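Local atomic coordinates of extracellular solute-binding protein, family 5 (Chelativorans sp., PDB entry 6WM6), a protein that binds EDTA and related aminopolycarboxylates in the periplasm, probably to deliver them to an ABC transporter for uptake. Residues P147-N152 and G200-S205; A326-I331 and D520-F525. One frame throughout, in Å; residues are numbered along the deposited sequence.

Contact 1 (P147-N152 and G200-S205)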
loop_
_atom_site.group_PDB
_atom_site.type_symbol
_atom_site.label_atom_id
_atom_site.label_comp_id
_atom_site.label_asym_id
_atom_site.label_seq_id
_atom_site.Cartn_x
_atom_site.Cartn_y
_atom_site.Cartn_z
ATOM N N PRO A 147 24.387 4.489 6.549
ATOM C CA PRO A 147 23.850 3.321 7.273
ATOM C C PRO A 147 22.943 3.694 8.435
ATOM O O PRO A 147 22.175 2.845 8.901
ATOM C CB PRO A 147 25.109 2.579 7.753
ATOM C CG PRO A 147 26.259 3.206 7.013
ATOM C CD PRO A 147 25.849 4.609 6.693
ATOM N N GLU A 148 23.007 4.936 8.917
ATOM C CA GLU A 148 22.183 5.376 10.029
ATOM C C GLU A 148 20.845 5.970 9.592
ATOM O O GLU A 148 20.010 6.277 10.452
ATOM C CB GLU A 148 22.956 6.422 10.853
ATOM C CG GLU A 148 24.314 5.938 11.349
ATOM C CD GLU A 148 24.202 4.820 12.369
ATOM O OE1 GLU A 148 23.087 4.590 12.887
ATOM O OE2 GLU A 148 25.232 4.170 12.654
ATOM N N CYS A 149 20.609 6.126 8.293
ATOM C CA CYS A 149 19.319 6.618 7.830
ATOM C C CYS A 149 18.250 5.575 8.127
ATOM O O CYS A 149 18.384 4.409 7.733
ATOM C CB CYS A 149 19.348 6.893 6.324
ATOM S SG CYS A 149 20.161 8.431 5.807
ATOM N N LEU A 150 17.175 5.994 8.797
ATOM C CA LEU A 150 16.141 5.077 9.263
ATOM C C LEU A 150 15.058 4.987 8.198
ATOM O O LEU A 150 13.985 5.576 8.302
ATOM C CB LEU A 150 15.570 5.562 10.586
ATOM C CG LEU A 150 16.619 5.785 11.684
ATOM C CD1 LEU A 150 16.051 6.668 12.782
ATOM C CD2 LEU A 150 17.099 4.455 12.246
ATOM N N ILE A 151 15.354 4.202 7.152
ATOM C CA ILE A 151 14.503 4.137 5.970
ATOM C C ILE A 151 13.463 3.040 6.122
ATOM O O ILE A 151 13.623 2.093 6.910
ATOM C CB ILE A 151 15.301 3.955 4.671
ATOM C CG1 ILE A 151 15.803 2.511 4.513
ATOM C CG2 ILE A 151 16.464 4.933 4.610
ATOM C CD1 ILE A 151 16.474 2.250 3.172
ATOM N N ASN A 152 12.411 3.132 5.318
ATOM C CA ASN A 152 11.445 2.044 5.226
ATOM C C ASN A 152 12.029 0.847 4.474
ATOM O O ASN A 152 12.084 -0.269 5.003
ATOM C CB ASN A 152 10.173 2.517 4.552
ATOM C CG ASN A 152 9.174 1.398 4.418
ATOM O OD1 ASN A 152 8.837 0.741 5.402
ATOM N ND2 ASN A 152 8.738 1.153 3.217
ATOM N N GLY A 200 23.175 19.349 8.949
ATOM C CA GLY A 200 24.001 18.260 9.417
ATOM C C GLY A 200 24.436 17.337 8.298
ATOM O O GLY A 200 24.266 17.610 7.104
ATOM N N ASP A 201 25.005 16.207 8.709
ATOM C CA ASP A 201 25.370 15.176 7.752
ATOM C C ASP A 201 24.102 14.480 7.251
ATOM O O ASP A 201 22.984 14.784 7.676
ATOM C CB ASP A 201 26.376 14.203 8.363
ATOM C CG ASP A 201 25.802 13.394 9.510
ATOM O OD1 ASP A 201 24.567 13.363 9.685
ATOM O OD2 ASP A 201 26.599 12.777 10.249
ATOM N N ILE A 202 24.279 13.529 6.337
ATOM C CA ILE A 202 23.127 12.978 5.622
ATOM C C ILE A 202 22.156 12.314 6.588
ATOM O O ILE A 202 20.943 12.496 6.483
ATOM C CB ILE A 202 23.601 12.047 4.490
ATOM C CG1 ILE A 202 24.367 12.883 3.455
ATOM C CG2 ILE A 202 22.414 11.334 3.839
ATOM C CD1 ILE A 202 24.573 12.213 2.118
ATOM N N ALA A 203 22.658 11.553 7.554
ATOM C CA ALA A 203 21.747 10.880 8.477
ATOM C C ALA A 203 20.978 11.883 9.315
ATOM O O ALA A 203 19.767 11.744 9.520
ATOM C CB ALA A 203 22.524 9.924 9.384
ATOM N N GLU A 204 21.670 12.902 9.824
ATOM C CA GLU A 204 21.010 13.928 10.620
ATOM C C GLU A 204 19.923 14.629 9.815
ATOM O O GLU A 204 18.806 14.830 10.300
ATOM C CB GLU A 204 22.070 14.931 11.104
ATOM C CG GLU A 204 21.542 16.212 11.734
ATOM C CD GLU A 204 20.889 15.989 13.083
ATOM O OE1 GLU A 204 20.041 16.821 13.476
ATOM O OE2 GLU A 204 21.219 14.984 13.749
ATOM N N SER A 205 20.231 15.009 8.574
ATOM C CA SER A 205 19.265 15.756 7.780
ATOM C C SER A 205 18.070 14.899 7.384
ATOM O O SER A 205 16.943 15.405 7.331
ATOM C CB SER A 205 19.940 16.366 6.551
ATOM O OG SER A 205 20.391 15.365 5.655
#
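Cys149 and Glu148 meet the first turn of helix 202-212 through three non-polar touches, with no hydrogen bond passing directly between 147-152 and 200-205. The sulfur does most of the work: Cys149 SG lies over the backbone of the turn, 4.0 Å from Ala203 CA, and reaches the branch methyl of the residue before it, Ile202 CG2, at 4.2 Å. Beside it the methyl of Ala203 meets the first methylene of Glu148, CB to CB 3.8 Å. Beyond that methylene the Glu148 chain folds at chi2 (-67°) and carries its carboxylate off the helix, so a charged residue contributes only its aliphatic root.

Both partners are positioned by a second shell. Cys149 SG is tied to Cys146 in a disulfide, which fixes where the sulfur can lie, and Asn207, one turn further along the helix, bonds through its side-chain amide to Glu148 O and Leu150 N. Within 200-205 itself, the helix start is set by Asp201 at the N-cap, whose OD1 accepts from Glu204 N at 2.9 Å in a nearly straight bond (167°). Ile202 also packs on Tyr136 and Thr140 of helix 131-141. Small apolar groups therefore let the disulfide loop lie close against the helix, with CA atoms of Cys149 and Ala203 4.9 Å apart, while Asn207 supplies the polar tie that the contact itself lacks.

Contact 2 (A326-I331 and D520-F525)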
loop_
_atom_site.group_PDB
_atom_site.type_symbol
_atom_site.label_atom_id
_atom_site.label_comp_id
_atom_site.label_asym_id
_atom_site.label_seq_id
_atom_site.Cartn_x
_atom_site.Cartn_y
_atom_site.Cartn_z
ATOM N N ALA A 326 -5.462 -28.353 6.831
ATOM C CA ALA A 326 -6.816 -28.730 7.206
ATOM C C ALA A 326 -7.664 -27.503 7.495
ATOM O O ALA A 326 -8.808 -27.397 7.023
ATOM C CB ALA A 326 -6.788 -29.652 8.426
ATOM N N VAL A 327 -7.116 -26.547 8.241
ATOM C CA VAL A 327 -7.845 -25.307 8.520
ATOM C C VAL A 327 -8.195 -24.588 7.229
ATOM O O VAL A 327 -9.341 -24.148 7.031
ATOM C CB VAL A 327 -7.040 -24.425 9.493
ATOM C CG1 VAL A 327 -7.529 -22.970 9.478
ATOM C CG2 VAL A 327 -7.095 -25.032 10.894
ATOM N N LEU A 328 -7.222 -24.454 6.330
ATOM C CA LEU A 328 -7.489 -23.709 5.098
ATOM C C LEU A 328 -8.509 -24.422 4.219
ATOM O O LEU A 328 -9.311 -23.764 3.545
ATOM C CB LEU A 328 -6.206 -23.457 4.320
ATOM C CG LEU A 328 -5.142 -22.603 5.024
ATOM C CD1 LEU A 328 -4.040 -22.255 4.046
ATOM C CD2 LEU A 328 -5.771 -21.388 5.648
ATOM N N THR A 329 -8.523 -25.755 4.240
ATOM C CA THR A 329 -9.481 -26.515 3.443
ATOM C C THR A 329 -10.893 -26.382 4.001
ATOM O O THR A 329 -11.863 -26.307 3.232
ATOM C CB THR A 329 -9.024 -27.968 3.407
ATOM O OG1 THR A 329 -7.746 -28.054 2.771
ATOM C CG2 THR A 329 -10.002 -28.866 2.635
ATOM N N ALA A 330 -11.032 -26.331 5.323
ATOM C CA ALA A 330 -12.335 -26.189 5.952
ATOM C C ALA A 330 -12.927 -24.797 5.778
ATOM O O ALA A 330 -14.158 -24.634 5.771
ATOM C CB ALA A 330 -12.209 -26.504 7.441
ATOM N N ILE A 331 -12.091 -23.765 5.656
ATOM C CA ILE A 331 -12.617 -22.417 5.452
ATOM C C ILE A 331 -13.404 -22.381 4.153
ATOM O O ILE A 331 -12.954 -22.873 3.112
ATOM C CB ILE A 331 -11.465 -21.400 5.483
ATOM C CG1 ILE A 331 -10.945 -21.271 6.897
ATOM C CG2 ILE A 331 -11.909 -20.061 4.919
ATOM C CD1 ILE A 331 -9.668 -20.451 7.021
ATOM N N ASP A 520 1.822 -23.972 -1.403
ATOM C CA ASP A 520 2.057 -25.310 -0.889
ATOM C C ASP A 520 2.319 -25.283 0.617
ATOM O O ASP A 520 1.938 -26.209 1.347
ATOM C CB ASP A 520 3.279 -25.947 -1.577
ATOM C CG ASP A 520 3.036 -26.339 -3.018
ATOM O OD1 ASP A 520 1.874 -26.440 -3.465
ATOM O OD2 ASP A 520 4.067 -26.563 -3.707
ATOM N N TYR A 521 3.008 -24.234 1.111
ATOM C CA TYR A 521 3.426 -24.174 2.509
ATOM C C TYR A 521 2.276 -23.804 3.440
ATOM O O TYR A 521 2.357 -24.071 4.643
ATOM C CB TYR A 521 4.570 -23.155 2.621
ATOM C CG TYR A 521 5.287 -23.105 3.936
ATOM C CD1 TYR A 521 6.065 -24.176 4.364
ATOM C CD2 TYR A 521 5.207 -21.985 4.754
ATOM C CE1 TYR A 521 6.737 -24.131 5.601
ATOM C CE2 TYR A 521 5.872 -21.931 5.962
ATOM C CZ TYR A 521 6.627 -22.987 6.373
ATOM O OH TYR A 521 7.280 -22.923 7.599
ATOM N N ALA A 522 1.222 -23.173 2.915
ATOM C CA ALA A 522 -0.022 -22.948 3.643
ATOM C C ALA A 522 0.157 -22.110 4.907
ATOM O O ALA A 522 -0.502 -22.342 5.922
ATOM C CB ALA A 522 -0.728 -24.271 3.958
ATOM N N ALA A 523 1.037 -21.110 4.856
ATOM C CA ALA A 523 1.200 -20.154 5.943
ATOM C C ALA A 523 0.522 -18.812 5.677
ATOM O O ALA A 523 0.496 -17.946 6.568
ATOM C CB ALA A 523 2.688 -19.937 6.266
ATOM N N LEU A 524 -0.040 -18.622 4.495
ATOM C CA LEU A 524 -0.675 -17.346 4.137
ATOM C C LEU A 524 -1.848 -17.638 3.209
ATOM O O LEU A 524 -1.672 -18.196 2.113
ATOM C CB LEU A 524 0.338 -16.397 3.498
ATOM C CG LEU A 524 -0.150 -14.983 3.212
ATOM C CD1 LEU A 524 -0.545 -14.280 4.479
ATOM C CD2 LEU A 524 0.970 -14.213 2.498
ATOM N N PHE A 525 -3.045 -17.285 3.666
ATOM C CA PHE A 525 -4.299 -17.547 2.950
ATOM C C PHE A 525 -4.883 -16.237 2.455
ATOM O O PHE A 525 -5.326 -15.423 3.270
ATOM C CB PHE A 525 -5.261 -18.225 3.933
ATOM C CG PHE A 525 -6.634 -18.539 3.380
ATOM C CD1 PHE A 525 -6.853 -19.642 2.571
ATOM C CD2 PHE A 525 -7.728 -17.771 3.740
ATOM C CE1 PHE A 525 -8.119 -19.958 2.120
ATOM C CE2 PHE A 525 -8.995 -18.066 3.254
ATOM C CZ PHE A 525 -9.194 -19.169 2.451
#
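Leu328 and Phe525 pass alongside each other in opposite directions, the leucine reaching out from the last turn of helix 321-330 and the ring from the start of strand 524-537. In Leu328 chi1 (-62°) aims the branch point CG, anti to the carbonyl carbon, and chi2 (-171°) sets the two methyls. CD2 settles at the root of the aromatic side chain, 3.6 Å from Phe525 CB and 3.7 Å from Phe525 CD1, coming at the ring obliquely. CD1 meets the methyl of Ala522, CD1 to CB 3.9 Å, while still grazing the ring near Phe525 CD1. The strand belongs to the mixed sheet of this periplasmic binding protein, where it pairs antiparallel with 305-311, and the helix packs against that sheet: Met309 and Leu311 of the neighbouring strand touch Leu328 as well.

Phe525 extends away from its backbone N (chi1 178°), which carries the far end of the ring past Leu328 to Ile331. There Ile331 CG2 lies 3.8 Å from Phe525 CZ and 3.9 Å from Phe525 CE2, again oblique to the ring. An alanine here would keep the CB touch but would probably leave Ile331 CG2 and one side of Leu328 CD2 without the ring, opening a gap between the end of the helix and the strand. Ala522, where the chain leaves helix 504-521 with positive phi, turns its methyl toward Leu328. Next to it Arg324 bonds to Tyr521 O and lies in cation-pi contact with the Tyr521 ring, a polar border to this buried hydrocarbon patch.

Overall arrangement
Contact 1 closes before contact 2 opens along the chain, and their centres lie 41 Å apart, with nearest atoms about 17 Å from each other. They share no helix, strand or sheet. Each sits about 24 Å from the centre of the chain. The first joins a disulfide loop, following helix 131-141, to helix 202-212; the second packs helix 321-330 on the mixed sheet to which strand 524-537 belongs. Contact 2 links parts of the sequence 189 residues apart, against 48 for contact 1. The two are therefore independent pieces of packing in separate parts of the solute-binding protein, and neither directly braces the other.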